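Local coordinates for protein UDP-galactopyranose mutase (Deinococcus radiodurans, PDB 3HDQ) that binds FAD and UDP-galactopyranose and probably interconverts the pyranose and furanose forms of UDP-galactose, at residues 206-209 against 210-213; 216-219 against 220-224. All coordinates share one frame; numbering follows the deposited sequence.

Contact 1. Residues 206-209 against 210-213. With GDU (galactose-uridine-5'-diphosphate), chain K.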
ATOM      1  N   ASP A 206      17.893 -32.842   9.905  1.00 27.03           N
ATOM      2  CA  ASP A 206      17.508 -31.457   9.681  1.00 21.43           C
ATOM      3  C   ASP A 206      16.175 -31.415   8.940  1.00 29.22           C
ATOM      4  O   ASP A 206      16.019 -32.028   7.876  1.00 25.53           O
ATOM      5  CB  ASP A 206      18.595 -30.747   8.871  1.00 23.77           C
ATOM      6  CG  ASP A 206      18.438 -29.227   8.860  1.00 29.54           C
ATOM      7  OD1 ASP A 206      17.320 -28.721   9.106  1.00 30.58           O
ATOM      8  OD2 ASP A 206      19.442 -28.532   8.602  1.00 29.19           O
ATOM      9  N   ASN A 207      15.206 -30.703   9.501  1.00 21.58           N
ATOM     10  CA  ASN A 207      13.916 -30.616   8.846  1.00 24.93           C
ATOM     11  C   ASN A 207      13.624 -29.239   8.258  1.00 23.25           C
ATOM     12  O   ASN A 207      12.518 -29.005   7.775  1.00 24.04           O
ATOM     13  CB  ASN A 207      12.783 -31.058   9.786  1.00 20.33           C
ATOM     14  CG  ASN A 207      12.582 -30.097  10.950  1.00 26.94           C
ATOM     15  OD1 ASN A 207      13.451 -29.273  11.242  1.00 20.14           O
ATOM     16  ND2 ASN A 207      11.437 -30.209  11.628  1.00 22.84           N
ATOM     17  N   ARG A 208      14.597 -28.327   8.307  1.00 23.21           N
ATOM     18  CA  ARG A 208      14.429 -27.035   7.631  1.00 27.39           C
ATOM     19  C   ARG A 208      14.412 -27.232   6.124  1.00 28.88           C
ATOM     20  O   ARG A 208      15.098 -28.101   5.580  1.00 24.68           O
ATOM     21  CB  ARG A 208      15.555 -26.061   7.952  1.00 25.25           C
ATOM     22  CG  ARG A 208      15.711 -25.717   9.407  1.00 25.49           C
ATOM     23  CD  ARG A 208      17.140 -26.003   9.758  1.00 31.07           C
ATOM     24  NE  ARG A 208      17.970 -24.823   9.770  1.00 32.71           N
ATOM     25  CZ  ARG A 208      19.266 -24.842   9.511  1.00 29.34           C
ATOM     26  NH1 ARG A 208      19.856 -25.983   9.189  1.00 26.38           N
ATOM     27  NH2 ARG A 208      19.964 -23.719   9.562  1.00 30.39           N
ATOM     28  N   TYR A 209      13.641 -26.399   5.445  1.00 25.18           N
ATOM     29  CA  TYR A 209      13.597 -26.480   4.009  1.00 24.03           C
ATOM     30  C   TYR A 209      14.880 -25.912   3.430  1.00 23.99           C
ATOM     31  O   TYR A 209      15.318 -26.329   2.360  1.00 31.28           O
ATOM     32  CB  TYR A 209      12.370 -25.760   3.488  1.00 22.79           C
ATOM     33  CG  TYR A 209      11.933 -26.254   2.148  1.00 27.92           C
ATOM     34  CD1 TYR A 209      11.437 -27.540   1.990  1.00 23.55           C
ATOM     35  CD2 TYR A 209      12.019 -25.434   1.026  1.00 25.62           C
ATOM     36  CE1 TYR A 209      11.032 -27.990   0.752  1.00 26.02           C
ATOM     37  CE2 TYR A 209      11.626 -25.873  -0.200  1.00 24.49           C
ATOM     38  CZ  TYR A 209      11.133 -27.147  -0.341  1.00 27.04           C
ATOM     39  OH  TYR A 209      10.740 -27.567  -1.585  1.00 28.71           O
ATOM     40  N   PHE A 210      15.486 -24.968   4.151  1.00 22.96           N
ATOM     41  CA  PHE A 210      16.758 -24.379   3.744  1.00 20.69           C
ATOM     42  C   PHE A 210      17.769 -24.520   4.854  1.00 25.89           C
ATOM     43  O   PHE A 210      17.418 -24.434   6.035  1.00 27.94           O
ATOM     44  CB  PHE A 210      16.610 -22.880   3.444  1.00 27.00           C
ATOM     45  CG  PHE A 210      15.433 -22.548   2.583  1.00 29.53           C
ATOM     46  CD1 PHE A 210      14.331 -21.894   3.114  1.00 22.66           C
ATOM     47  CD2 PHE A 210      15.417 -22.901   1.247  1.00 25.46           C
ATOM     48  CE1 PHE A 210      13.231 -21.594   2.326  1.00 27.33           C
ATOM     49  CE2 PHE A 210      14.316 -22.602   0.448  1.00 29.69           C
ATOM     50  CZ  PHE A 210      13.221 -21.943   0.989  1.00 24.33           C
ATOM     51  N   ALA A 211      19.033 -24.682   4.477  1.00 27.85           N
ATOM     52  CA  ALA A 211      20.119 -24.742   5.453  1.00 28.85           C
ATOM     53  C   ALA A 211      20.991 -23.500   5.394  1.00 22.98           C
ATOM     54  O   ALA A 211      22.066 -23.471   5.988  1.00 31.14           O
ATOM     55  CB  ALA A 211      20.973 -25.992   5.231  1.00 29.87           C
ATOM     56  N   ASP A 212      20.529 -22.479   4.685  1.00 21.43           N
ATOM     57  CA  ASP A 212      21.296 -21.245   4.523  1.00 25.80           C
ATOM     58  C   ASP A 212      21.632 -20.597   5.872  1.00 28.32           C
ATOM     59  O   ASP A 212      20.908 -20.778   6.857  1.00 22.84           O
ATOM     60  CB  ASP A 212      20.515 -20.214   3.694  1.00 25.40           C
ATOM     61  CG  ASP A 212      19.983 -20.762   2.370  1.00 28.69           C
ATOM     62  OD1 ASP A 212      19.618 -19.936   1.501  1.00 34.91           O
ATOM     63  OD2 ASP A 212      19.908 -21.990   2.183  1.00 33.28           O
ATOM     64  N   THR A 213      22.707 -19.810   5.882  1.00 23.93           N
ATOM     65  CA  THR A 213      23.162 -19.059   7.054  1.00 24.86           C
ATOM     66  C   THR A 213      22.189 -17.970   7.561  1.00 26.48           C
ATOM     67  O   THR A 213      21.967 -17.837   8.771  1.00 27.69           O
ATOM     68  CB  THR A 213      24.528 -18.395   6.755  1.00 26.32           C
ATOM     69  OG1 THR A 213      25.424 -19.382   6.231  1.00 31.43           O
ATOM     70  CG2 THR A 213      25.140 -17.775   8.017  1.00 22.25           C
TER
HETATM   71  N1  GDU K 500       9.773 -30.863  -5.688  1.00 26.82           N
HETATM   72  C2  GDU K 500       9.066 -31.872  -5.475  1.00 32.82           C
HETATM   73  N3  GDU K 500       8.376 -32.332  -4.521  1.00 32.03           N
HETATM   74  C4  GDU K 500       8.378 -31.535  -3.438  1.00 31.14           C
HETATM   75  C5  GDU K 500       9.165 -30.280  -3.503  1.00 26.52           C
HETATM   76  C6  GDU K 500       9.830 -29.992  -4.640  1.00 28.25           C
HETATM   77  O2  GDU K 500       9.014 -32.726  -6.609  1.00 29.24           O
HETATM   78  O4  GDU K 500       7.727 -31.822  -2.436  1.00 28.92           O
HETATM   79  C1D GDU K 500      10.438 -30.586  -6.929  1.00 27.28           C
HETATM   80  C2D GDU K 500       9.615 -29.960  -8.080  1.00 27.30           C
HETATM   81  O2D GDU K 500      10.140 -30.279  -9.363  1.00 28.37           O
HETATM   82  C3D GDU K 500       9.752 -28.488  -7.750  1.00 29.88           C
HETATM   83  C4D GDU K 500      11.252 -28.449  -7.467  1.00 27.30           C
HETATM   84  O4D GDU K 500      11.551 -29.680  -6.800  1.00 26.62           O
HETATM   85  O3D GDU K 500       9.355 -27.673  -8.850  1.00 29.83           O
HETATM   86  C5D GDU K 500      11.790 -27.167  -6.848  1.00 30.97           C
HETATM   87  O5D GDU K 500      11.135 -27.098  -5.569  1.00 34.48           O
HETATM   88  PA  GDU K 500      10.776 -25.710  -4.866  1.00 27.23           P
HETATM   89  O1A GDU K 500      10.416 -25.996  -3.449  1.00 29.66           O
HETATM   90  O2A GDU K 500      11.980 -24.863  -4.896  1.00 25.20           O
HETATM   91  O3A GDU K 500       9.501 -25.055  -5.549  1.00 32.76           O
HETATM   92  PB  GDU K 500       9.238 -23.494  -5.549  1.00 28.85           P
HETATM   93  O1B GDU K 500       7.975 -23.414  -6.323  1.00 30.64           O
HETATM   94  O2B GDU K 500      10.232 -22.643  -6.248  1.00 25.71           O
HETATM   95  O3B GDU K 500       8.915 -22.894  -4.095  0.63 28.10           O
HETATM   96  C1' GDU K 500       8.920 -21.559  -3.551  0.33 31.32           C
HETATM   97  C2' GDU K 500      10.357 -21.201  -3.116  0.47 30.34           C
HETATM   98  C3' GDU K 500      10.858 -22.401  -2.280  0.57 29.40           C
HETATM   99  C4' GDU K 500      10.041 -22.428  -0.953  0.53 30.56           C
HETATM  100  C5' GDU K 500       8.527 -22.419  -1.303  0.54 32.53           C
HETATM  101  C6' GDU K 500       7.607 -22.153  -0.078  0.56 32.05           C
HETATM  102  O2' GDU K 500      11.193 -20.889  -4.246  0.51 29.79           O
HETATM  103  O3' GDU K 500      12.280 -22.261  -2.060  0.61 26.37           O
HETATM  104  O4' GDU K 500      10.412 -21.268  -0.179  0.43 31.16           O
HETATM  105  O5' GDU K 500       8.055 -21.572  -2.389  0.33 33.10           O
HETATM  106  O6' GDU K 500       7.046 -23.369   0.472  0.87 26.60           O
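Y209 turns the edge of its ring onto the face of F210, a T-shaped pair on a loop that lines the substrate pocket. The planes stand at 83° with the centroids 5.3 Å apart, and Y209 CD2 comes within 3.7 Å of F210 CE2. H88 also stacks on the F210 ring, and its ND1 is hydrogen-bonded to D212 OD1.

The polar part of the contact centres on R208. Bends at chi2 and chi3 fold this side chain back along the loop, bringing one guanidinium face, toward its rim, over F210 O and A211 CA. R208 CB lies 3.1 Å from F210 O, whose hydrogen bond comes from Q215. In its own plane the guanidinium meets the carboxylate of D206, NH1 to OD2 at 2.6 Å, a salt bridge on the syn side. Cut back to an alanine here, the loop is likely to lose the positive mate of D206 OD2 and the flat group lying against F210 O and A211 CA.

The third set of contacts is with GDU. Y209 OH donates a very short hydrogen bond of 2.5 Å to the phosphate oxygen O1A of GDU, near the plane of the tyrosine ring. At the galactose, F210 presents its ring edge, CZ lying 3.1 Å from GDU O4'.

Contact 2. Residues 216-219 against 220-224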
ATOM      1  N   ALA A 216      15.433 -15.208   7.597  1.00 21.73           N
ATOM      2  CA  ALA A 216      14.659 -14.205   8.321  1.00 24.26           C
ATOM      3  C   ALA A 216      13.697 -13.451   7.402  1.00 24.81           C
ATOM      4  O   ALA A 216      13.959 -13.274   6.221  1.00 26.73           O
ATOM      5  CB  ALA A 216      15.596 -13.231   9.044  1.00 20.26           C
ATOM      6  N   MET A 217      12.576 -13.016   7.960  1.00 24.53           N
ATOM      7  CA  MET A 217      11.552 -12.334   7.195  1.00 23.71           C
ATOM      8  C   MET A 217      11.570 -10.835   7.507  1.00 23.26           C
ATOM      9  O   MET A 217      11.821 -10.438   8.642  1.00 21.77           O
ATOM     10  CB  MET A 217      10.170 -12.933   7.505  1.00 23.64           C
ATOM     11  CG  MET A 217       9.965 -14.353   6.987  1.00 22.91           C
ATOM     12  SD  MET A 217       9.916 -14.487   5.182  1.00 24.85           S
ATOM     13  CE  MET A 217       8.570 -13.369   4.792  1.00 22.88           C
ATOM     14  N   PRO A 218      11.340  -9.997   6.484  1.00 22.40           N
ATOM     15  CA  PRO A 218      11.251  -8.559   6.744  1.00 24.06           C
ATOM     16  C   PRO A 218      10.220  -8.293   7.844  1.00 25.46           C
ATOM     17  O   PRO A 218       9.050  -8.684   7.715  1.00 21.60           O
ATOM     18  CB  PRO A 218      10.796  -7.992   5.399  1.00 21.78           C
ATOM     19  CG  PRO A 218      11.354  -8.944   4.392  1.00 25.05           C
ATOM     20  CD  PRO A 218      11.292 -10.312   5.045  1.00 21.47           C
ATOM     21  N   LEU A 219      10.664  -7.649   8.922  1.00 23.38           N
ATOM     22  CA  LEU A 219       9.846  -7.511  10.127  1.00 24.93           C
ATOM     23  C   LEU A 219       8.422  -6.994   9.858  1.00 27.09           C
ATOM     24  O   LEU A 219       7.453  -7.503  10.430  1.00 22.41           O
ATOM     25  CB  LEU A 219      10.553  -6.661  11.183  1.00 20.50           C
ATOM     26  CG  LEU A 219       9.825  -6.529  12.531  1.00 26.57           C
ATOM     27  CD1 LEU A 219       9.679  -7.884  13.197  1.00 25.73           C
ATOM     28  CD2 LEU A 219      10.564  -5.581  13.461  1.00 23.49           C
ATOM     29  N   HIS A 220       8.283  -6.011   8.975  1.00 21.94           N
ATOM     30  CA  HIS A 220       6.947  -5.519   8.648  1.00 20.46           C
ATOM     31  C   HIS A 220       6.515  -5.846   7.228  1.00 22.15           C
ATOM     32  O   HIS A 220       5.642  -5.183   6.658  1.00 20.27           O
ATOM     33  CB  HIS A 220       6.857  -4.025   8.926  1.00 24.22           C
ATOM     34  CG  HIS A 220       7.335  -3.653  10.296  1.00 27.51           C
ATOM     35  ND1 HIS A 220       6.714  -4.090  11.446  1.00 29.34           N
ATOM     36  CD2 HIS A 220       8.382  -2.893  10.699  1.00 22.78           C
ATOM     37  CE1 HIS A 220       7.358  -3.618  12.499  1.00 22.82           C
ATOM     38  NE2 HIS A 220       8.366  -2.882  12.069  1.00 23.61           N
ATOM     39  N   GLY A 221       7.135  -6.879   6.662  1.00 21.09           N
ATOM     40  CA  GLY A 221       6.782  -7.355   5.343  1.00 19.93           C
ATOM     41  C   GLY A 221       7.623  -6.757   4.228  1.00 23.77           C
ATOM     42  O   GLY A 221       8.337  -5.776   4.422  1.00 23.63           O
ATOM     43  N   TYR A 222       7.530  -7.363   3.052  1.00 21.91           N
ATOM     44  CA  TYR A 222       8.285  -6.935   1.883  1.00 22.34           C
ATOM     45  C   TYR A 222       7.918  -5.536   1.401  1.00 19.67           C
ATOM     46  O   TYR A 222       8.785  -4.741   1.059  1.00 21.12           O
ATOM     47  CB  TYR A 222       8.060  -7.935   0.737  1.00 26.18           C
ATOM     48  CG  TYR A 222       8.657  -9.296   1.017  1.00 24.19           C
ATOM     49  CD1 TYR A 222       7.871 -10.342   1.482  1.00 21.47           C
ATOM     50  CD2 TYR A 222      10.015  -9.520   0.842  1.00 21.85           C
ATOM     51  CE1 TYR A 222       8.427 -11.579   1.747  1.00 24.80           C
ATOM     52  CE2 TYR A 222      10.579 -10.745   1.106  1.00 24.50           C
ATOM     53  CZ  TYR A 222       9.785 -11.774   1.561  1.00 26.37           C
ATOM     54  OH  TYR A 222      10.358 -12.999   1.824  1.00 26.22           O
ATOM     55  N   THR A 223       6.630  -5.239   1.370  1.00 21.07           N
ATOM     56  CA  THR A 223       6.176  -3.986   0.784  1.00 22.35           C
ATOM     57  C   THR A 223       6.778  -2.775   1.493  1.00 22.32           C
ATOM     58  O   THR A 223       7.297  -1.855   0.840  1.00 22.37           O
ATOM     59  CB  THR A 223       4.640  -3.924   0.718  1.00 24.68           C
ATOM     60  OG1 THR A 223       4.192  -4.931  -0.188  1.00 23.29           O
ATOM     61  CG2 THR A 223       4.157  -2.557   0.233  1.00 22.57           C
ATOM     62  N   ARG A 224       6.726  -2.791   2.821  1.00 19.81           N
ATOM     63  CA  ARG A 224       7.409  -1.786   3.624  1.00 23.01           C
ATOM     64  C   ARG A 224       8.892  -1.661   3.245  1.00 24.43           C
ATOM     65  O   ARG A 224       9.407  -0.557   3.107  1.00 25.38           O
ATOM     66  CB  ARG A 224       7.248  -2.102   5.115  1.00 24.89           C
ATOM     67  CG  ARG A 224       5.814  -1.918   5.599  1.00 24.56           C
ATOM     68  CD  ARG A 224       5.516  -0.452   5.842  1.00 27.57           C
ATOM     69  NE  ARG A 224       6.441   0.064   6.848  1.00 38.32           N
ATOM     70  CZ  ARG A 224       6.270  -0.084   8.161  1.00 34.47           C
ATOM     71  NH1 ARG A 224       5.197  -0.720   8.629  1.00 27.56           N
ATOM     72  NH2 ARG A 224       7.170   0.406   9.006  1.00 30.73           N
TER
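With its CG set anti to the carbonyl carbon (chi1 -69°) and two further bends at chi2 and chi3, M217 curls its thioether over to Y222, whose own CG is likewise anti to its carbonyl carbon and whose ring is carried back toward the strand. The methyl CE of M217 does the touching, 3.5 Å from Y222 CE1 and equally close to the hydroxyl, meeting the ring obliquely. P218 comes over a face of that ring instead: CG is 4.1 Å from the centroid and 24° off the normal, a CH-pi contact displaced toward the rim, where Y222 CE2 is 3.8 Å from P218 CG.

Between these partners the backbone makes a type I beta turn from P218 to G221. It is closed by G221 N donating to P218 O, 2.8 Å long and fairly straight at 160°, with the donor well above the carbonyl plane. G221 is also the N-cap of the helix, and its positive phi would jam a CB against the preceding carbonyl oxygen. On the turn itself L219 and H220 lie side by side, L219 CG sitting over the imidazole 4.0 Å from the centroid and CD2 reaching to 3.7 Å from H220 NE2.

Y222 OH is hydrogen-bonded to the carbonyl of H85, an FAD-binding residue, while R224 forms a salt bridge with D74 of the second subunit. The turn thus leads from strand 214-218, the middle strand of an antiparallel sheet between 88-89 and 104-106, into helix 222-229, with P218 packed on W104 of strand 104-106.

Contacts 1 and 2 follow each other along the chain, their centres about 20 Å apart, and meet only through the sequence: residues 206-213 lead into strand 214-218, and contact 2 carries the end of that strand over into helix 222-229. Contact 1 is a surface contact on an irregular loop, and its chemistry is charged and aromatic, with two rings turned to the substrate. Contact 2 is mostly buried; apolar groups packed on a tyrosine and a turn-closing backbone bond hold it together. Each nears a bound group: contact 1 touches GDU directly, whereas contact 2 stands behind the flavin site through H85 and borders the second subunit.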